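Local coordinates for uncharacterized protein (Uncultured organism, PDB 5IBZ) that binds acetylphosphate and, as a member of the putative cyclase family, may act as an arylformamidase, at residues Ser111-Ser125 with Gly269-Trp283. Numbering follows the deposited sequence.
With UVW (acetylphosphate), chain F.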
loop_
_atom_site.group_PDB
_atom_site.type_symbol
_atom_site.label_atom_id
_atom_site.label_comp_id
_atom_site.label_asym_id
_atom_site.label_seq_id
_atom_site.Cartn_x
_atom_site.Cartn_y
_atom_site.Cartn_z
ATOM N N SER B 111 14.352 -1.299 -4.232
ATOM C CA SER B 111 14.810 -1.071 -5.598
ATOM C C SER B 111 16.188 -0.407 -5.554
ATOM O O SER B 111 16.854 -0.439 -4.529
ATOM C CB SER B 111 13.798 -0.217 -6.372
ATOM O OG SER B 111 14.040 -0.244 -7.769
ATOM N N THR B 112 16.632 0.192 -6.657
ATOM C CA THR B 112 17.805 1.059 -6.625
ATOM C C THR B 112 17.648 2.029 -5.455
ATOM O O THR B 112 16.610 2.666 -5.313
ATOM C CB THR B 112 17.957 1.814 -7.951
ATOM O OG1 THR B 112 18.054 0.855 -9.022
ATOM C CG2 THR B 112 19.156 2.722 -7.920
ATOM N N GLN B 113 18.675 2.136 -4.617
ATOM C CA GLN B 113 18.501 2.799 -3.331
ATOM C C GLN B 113 19.763 3.410 -2.766
ATOM O O GLN B 113 20.881 2.979 -3.088
ATOM C CB GLN B 113 17.953 1.794 -2.302
ATOM C CG GLN B 113 18.976 0.733 -1.870
ATOM C CD GLN B 113 18.332 -0.421 -1.139
ATOM O OE1 GLN B 113 18.418 -0.553 0.078
ATOM N NE2 GLN B 113 17.634 -1.231 -1.883
ATOM N N TRP B 114 19.550 4.395 -1.899
ATOM C CA TRP B 114 20.508 4.764 -0.847
ATOM C C TRP B 114 19.948 4.277 0.477
ATOM O O TRP B 114 18.739 4.383 0.718
ATOM C CB TRP B 114 20.726 6.265 -0.715
ATOM C CG TRP B 114 21.604 6.901 -1.705
ATOM C CD1 TRP B 114 21.250 7.883 -2.566
ATOM C CD2 TRP B 114 23.000 6.657 -1.928
ATOM N NE1 TRP B 114 22.329 8.273 -3.317
ATOM C CE2 TRP B 114 23.417 7.537 -2.951
ATOM C CE3 TRP B 114 23.927 5.786 -1.380
ATOM C CZ2 TRP B 114 24.708 7.552 -3.436
ATOM C CZ3 TRP B 114 25.221 5.818 -1.846
ATOM C CH2 TRP B 114 25.599 6.690 -2.876
ATOM N N ASP B 115 20.838 3.802 1.332
ATOM C CA ASP B 115 20.510 3.505 2.720
ATOM C C ASP B 115 21.039 4.625 3.572
ATOM O O ASP B 115 22.206 4.999 3.455
ATOM C CB ASP B 115 21.114 2.181 3.144
ATOM C CG ASP B 115 20.627 1.029 2.279
ATOM O OD1 ASP B 115 19.518 1.136 1.700
ATOM O OD2 ASP B 115 21.367 0.027 2.160
ATOM N N ALA B 116 20.173 5.204 4.398
ATOM C CA ALA B 116 20.579 6.265 5.329
ATOM C C ALA B 116 21.408 5.707 6.467
ATOM O O ALA B 116 21.467 4.493 6.675
ATOM C CB ALA B 116 19.362 6.963 5.884
ATOM N N LEU B 117 22.016 6.603 7.231
ATOM C CA LEU B 117 22.803 6.164 8.382
ATOM C C LEU B 117 21.894 5.606 9.490
ATOM O O LEU B 117 22.365 4.952 10.415
ATOM C CB LEU B 117 23.654 7.318 8.909
ATOM C CG LEU B 117 24.532 7.982 7.860
ATOM C CD1 LEU B 117 25.381 9.054 8.522
ATOM C CD2 LEU B 117 25.416 6.974 7.109
ATOM N N SER B 118 20.597 5.880 9.401
ATOM C CA SER B 118 19.614 5.286 10.308
ATOM C C SER B 118 19.211 3.868 9.919
ATOM O O SER B 118 18.419 3.242 10.611
ATOM C CB SER B 118 18.363 6.168 10.369
ATOM O OG SER B 118 17.957 6.565 9.062
ATOM N N HIS B 119 19.721 3.351 8.798
ATOM C CA HIS B 119 19.324 2.021 8.325
ATOM C C HIS B 119 20.003 0.861 9.061
ATOM O O HIS B 119 19.437 -0.226 9.130
ATOM C CB HIS B 119 19.604 1.882 6.815
ATOM C CG HIS B 119 19.377 0.508 6.271
ATOM N ND1 HIS B 119 18.158 -0.132 6.344
ATOM C CD2 HIS B 119 20.213 -0.351 5.639
ATOM C CE1 HIS B 119 18.255 -1.326 5.786
ATOM N NE2 HIS B 119 19.493 -1.483 5.350
ATOM N N GLY B 120 21.222 1.062 9.572
ATOM C CA GLY B 120 21.979 -0.045 10.135
ATOM C C GLY B 120 23.025 0.394 11.132
ATOM O O GLY B 120 23.598 1.473 11.010
ATOM N N TRP B 121 23.282 -0.468 12.104
ATOM C CA TRP B 121 24.235 -0.181 13.163
ATOM C C TRP B 121 24.506 -1.474 13.908
ATOM O O TRP B 121 24.084 -2.534 13.475
ATOM C CB TRP B 121 23.696 0.903 14.106
ATOM C CG TRP B 121 22.478 0.513 14.911
ATOM C CD1 TRP B 121 22.448 0.095 16.224
ATOM C CD2 TRP B 121 21.112 0.530 14.472
ATOM N NE1 TRP B 121 21.162 -0.156 16.608
ATOM C CE2 TRP B 121 20.315 0.109 15.562
ATOM C CE3 TRP B 121 20.484 0.869 13.271
ATOM C CZ2 TRP B 121 18.926 -0.014 15.470
ATOM C CZ3 TRP B 121 19.106 0.768 13.187
ATOM C CH2 TRP B 121 18.343 0.325 14.273
ATOM N N TYR B 122 25.241 -1.399 15.005
ATOM C CA TYR B 122 25.387 -2.538 15.894
ATOM C C TYR B 122 25.375 -1.985 17.302
ATOM O O TYR B 122 25.589 -0.797 17.520
ATOM C CB TYR B 122 26.663 -3.349 15.601
ATOM C CG TYR B 122 27.954 -2.575 15.628
ATOM C CD1 TYR B 122 28.618 -2.340 16.830
ATOM C CD2 TYR B 122 28.524 -2.087 14.458
ATOM C CE1 TYR B 122 29.799 -1.626 16.866
ATOM C CE2 TYR B 122 29.702 -1.367 14.487
ATOM C CZ TYR B 122 30.340 -1.153 15.698
ATOM O OH TYR B 122 31.518 -0.457 15.753
ATOM N N GLY B 123 25.088 -2.841 18.273
ATOM C CA GLY B 123 24.919 -2.344 19.629
ATOM C C GLY B 123 23.767 -1.358 19.756
ATOM O O GLY B 123 22.813 -1.418 18.993
ATOM N N GLU B 124 23.833 -0.469 20.745
ATOM C CA GLU B 124 22.695 0.387 21.054
ATOM C C GLU B 124 22.815 1.789 20.480
ATOM O O GLU B 124 21.944 2.627 20.711
ATOM C CB GLU B 124 22.492 0.458 22.562
ATOM C CG GLU B 124 22.082 -0.895 23.141
ATOM C CD GLU B 124 21.861 -0.865 24.642
ATOM O OE1 GLU B 124 22.058 0.203 25.259
ATOM O OE2 GLU B 124 21.489 -1.919 25.203
ATOM N N SER B 125 23.881 2.037 19.727
ATOM C CA SER B 125 24.132 3.363 19.177
ATOM C C SER B 125 24.378 3.318 17.683
ATOM O O SER B 125 24.991 2.389 17.168
ATOM C CB SER B 125 25.346 4.023 19.843
ATOM O OG SER B 125 25.170 4.168 21.244
ATOM N N GLY B 269 27.911 -2.465 9.327
ATOM C CA GLY B 269 28.095 -1.837 10.619
ATOM C C GLY B 269 29.187 -0.795 10.586
ATOM O O GLY B 269 29.012 0.329 11.077
ATOM N N ASN B 270 30.338 -1.155 10.026
ATOM C CA ASN B 270 31.463 -0.231 9.999
ATOM C C ASN B 270 31.154 0.982 9.116
ATOM O O ASN B 270 31.458 2.105 9.495
ATOM C CB ASN B 270 32.739 -0.918 9.497
ATOM C CG ASN B 270 33.321 -1.919 10.495
ATOM O OD1 ASN B 270 33.956 -2.890 10.095
ATOM N ND2 ASN B 270 33.134 -1.675 11.777
ATOM N N LEU B 271 30.559 0.773 7.937
ATOM C CA LEU B 271 30.299 1.924 7.081
ATOM C C LEU B 271 29.233 2.844 7.660
ATOM O O LEU B 271 29.443 4.049 7.795
ATOM C CB LEU B 271 29.881 1.492 5.684
ATOM C CG LEU B 271 30.981 0.837 4.849
ATOM C CD1 LEU B 271 30.445 0.567 3.439
ATOM C CD2 LEU B 271 32.266 1.628 4.790
ATOM N N LEU B 272 28.078 2.289 8.010
ATOM C CA LEU B 272 26.970 3.142 8.450
ATOM C C LEU B 272 27.190 3.758 9.822
ATOM O O LEU B 272 27.100 4.973 9.974
ATOM C CB LEU B 272 25.673 2.340 8.452
ATOM C CG LEU B 272 25.242 1.888 7.042
ATOM C CD1 LEU B 272 24.095 0.914 7.155
ATOM C CD2 LEU B 272 24.874 3.028 6.113
ATOM N N ARG B 273 27.494 2.925 10.810
ATOM C CA ARG B 273 27.694 3.413 12.171
ATOM C C ARG B 273 29.044 4.075 12.413
ATOM O O ARG B 273 29.097 5.168 12.970
ATOM C CB ARG B 273 27.518 2.275 13.174
ATOM C CG ARG B 273 27.811 2.683 14.599
ATOM C CD ARG B 273 27.859 1.483 15.471
ATOM N NE ARG B 273 27.915 1.797 16.883
ATOM C CZ ARG B 273 29.018 1.900 17.608
ATOM N NH1 ARG B 273 30.217 1.779 17.045
ATOM N NH2 ARG B 273 28.928 2.149 18.914
ATOM N N ASP B 274 30.135 3.411 12.052
ATOM C CA ASP B 274 31.432 3.918 12.459
ATOM C C ASP B 274 31.885 5.089 11.568
ATOM O O ASP B 274 32.368 6.103 12.086
ATOM C CB ASP B 274 32.465 2.785 12.452
ATOM C CG ASP B 274 32.151 1.694 13.466
ATOM O OD1 ASP B 274 31.573 2.014 14.515
ATOM O OD2 ASP B 274 32.484 0.517 13.215
ATOM N N LEU B 275 31.765 4.953 10.247
ATOM C CA LEU B 275 32.233 6.000 9.323
ATOM C C LEU B 275 31.176 7.018 8.890
ATOM O O LEU B 275 31.517 8.118 8.423
ATOM C CB LEU B 275 32.819 5.358 8.060
ATOM C CG LEU B 275 33.972 4.372 8.238
ATOM C CD1 LEU B 275 34.544 4.004 6.865
ATOM C CD2 LEU B 275 35.046 4.916 9.145
ATOM N N GLY B 276 29.901 6.663 9.015
ATOM C CA GLY B 276 28.844 7.512 8.504
ATOM C C GLY B 276 28.879 7.606 6.980
ATOM O O GLY B 276 28.516 8.628 6.391
ATOM N N VAL B 277 29.285 6.517 6.336
ATOM C CA VAL B 277 29.337 6.414 4.872
ATOM C C VAL B 277 28.075 5.714 4.358
ATOM O O VAL B 277 27.693 4.676 4.872
ATOM C CB VAL B 277 30.614 5.663 4.456
ATOM C CG1 VAL B 277 30.588 5.277 2.976
ATOM C CG2 VAL B 277 31.856 6.525 4.751
ATOM N N TYR B 278 27.434 6.300 3.354
ATOM C CA TYR B 278 26.179 5.804 2.822
ATOM C C TYR B 278 26.401 4.606 1.915
ATOM O O TYR B 278 27.450 4.464 1.284
ATOM C CB TYR B 278 25.452 6.938 2.062
ATOM C CG TYR B 278 25.079 8.055 3.001
ATOM C CD1 TYR B 278 26.016 9.013 3.372
ATOM C CD2 TYR B 278 23.822 8.130 3.568
ATOM C CE1 TYR B 278 25.707 10.006 4.272
ATOM C CE2 TYR B 278 23.494 9.127 4.458
ATOM C CZ TYR B 278 24.449 10.062 4.829
ATOM O OH TYR B 278 24.132 11.074 5.731
ATOM N N ILE B 279 25.396 3.734 1.891
ATOM C CA ILE B 279 25.423 2.520 1.097
ATOM C C ILE B 279 24.346 2.558 0.024
ATOM O O ILE B 279 23.164 2.766 0.313
ATOM C CB ILE B 279 25.222 1.270 1.993
ATOM C CG1 ILE B 279 26.422 1.093 2.940
ATOM C CG2 ILE B 279 24.944 0.044 1.155
ATOM C CD1 ILE B 279 26.310 -0.056 3.886
ATOM N N GLY B 280 24.768 2.336 -1.219
ATOM C CA GLY B 280 23.859 2.256 -2.351
ATOM C C GLY B 280 23.780 0.839 -2.880
ATOM O O GLY B 280 24.797 0.143 -2.968
ATOM N N GLU B 281 22.567 0.385 -3.193
ATOM C CA GLU B 281 22.369 -1.001 -3.603
ATOM C C GLU B 281 21.427 -1.102 -4.778
ATOM O O GLU B 281 20.552 -0.248 -4.965
ATOM C CB GLU B 281 21.823 -1.843 -2.441
ATOM C CG GLU B 281 22.836 -1.973 -1.308
ATOM C CD GLU B 281 22.260 -2.499 -0.009
ATOM O OE1 GLU B 281 21.032 -2.464 0.188
ATOM O OE2 GLU B 281 23.077 -2.973 0.804
ATOM N N ILE B 282 21.587 -2.179 -5.529
ATOM C CA ILE B 282 20.767 -2.513 -6.707
ATOM C C ILE B 282 20.817 -1.414 -7.782
ATOM O O ILE B 282 19.850 -1.126 -8.496
ATOM C CB ILE B 282 19.272 -2.821 -6.347
ATOM C CG1 ILE B 282 19.152 -3.450 -4.943
ATOM C CG2 ILE B 282 18.721 -3.753 -7.416
ATOM C CD1 ILE B 282 17.749 -3.940 -4.587
ATOM N N TRP B 283 21.989 -0.825 -7.950
ATOM C CA TRP B 283 22.206 0.067 -9.080
ATOM C C TRP B 283 22.441 -0.763 -10.345
ATOM O O TRP B 283 22.769 -1.954 -10.266
ATOM C CB TRP B 283 23.396 1.012 -8.804
ATOM C CG TRP B 283 23.170 2.025 -7.699
ATOM C CD1 TRP B 283 22.428 1.861 -6.568
ATOM C CD2 TRP B 283 23.709 3.351 -7.632
ATOM N NE1 TRP B 283 22.470 3.003 -5.793
ATOM C CE2 TRP B 283 23.249 3.934 -6.429
ATOM C CE3 TRP B 283 24.523 4.110 -8.480
ATOM C CZ2 TRP B 283 23.598 5.221 -6.048
ATOM C CZ3 TRP B 283 24.868 5.394 -8.096
ATOM C CH2 TRP B 283 24.406 5.935 -6.901
HETATM C C1 UVW F . 20.071 -6.912 3.837
HETATM O O1 UVW F . 18.919 -6.668 3.956
HETATM C C1M UVW F . 20.595 -8.308 4.166
HETATM O O2 UVW F . 20.974 -5.942 3.392
HETATM P P UVW F . 20.564 -4.369 3.147
HETATM O O1P UVW F . 19.773 -3.824 4.313
HETATM O O2P UVW F . 21.871 -3.626 2.993
HETATM O O3P UVW F . 19.746 -4.198 1.894
HETATM O O HOH W 1 26.597 0.728 19.728
#
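Trp283 turns the edge of its indole toward the face of Trp114, planes at 74°, and its NE1 bonds Gln113 O at 3.1 Å, nearly straight at 168°. Glu281 N reaches the same oxygen from the opposite face of the carbonyl plane, so two donors grip it inside the antiparallel ladder of 113-115 and 278-281. Gly280, with no side chain, lets both indoles close in. On the other face of the sheet from Trp114, Asp115 OD2 lies 3.2 Å from Glu281 OE1, two acceptors side by side. Both acids line the acetylphosphate pocket, where His119 NE2 donates to ligand O1P at 2.6 Å and Arg69 and His268 also bond the ligand. Further on, Leu117 sets CD2 over the centre of the Tyr278 ring, 3.9 Å from the centroid.

The far end is looser and partly exposed, and a water enters it, linking Tyr122 O, Ser125 N and, weakly, Arg273 NH2. Extended from CG to NE, Arg273 lays CD over the Tyr122 face; NE bonds Ser125 O, and NH1 salt-bridges Asp274 OD1.

Strands 113-115 and 278-281 lie between 314-316 and 244-247 in the mixed sheet, strand 120-122 pairs antiparallel with a strand of the second subunit, and helix 266-275 packs beside helix 233-239.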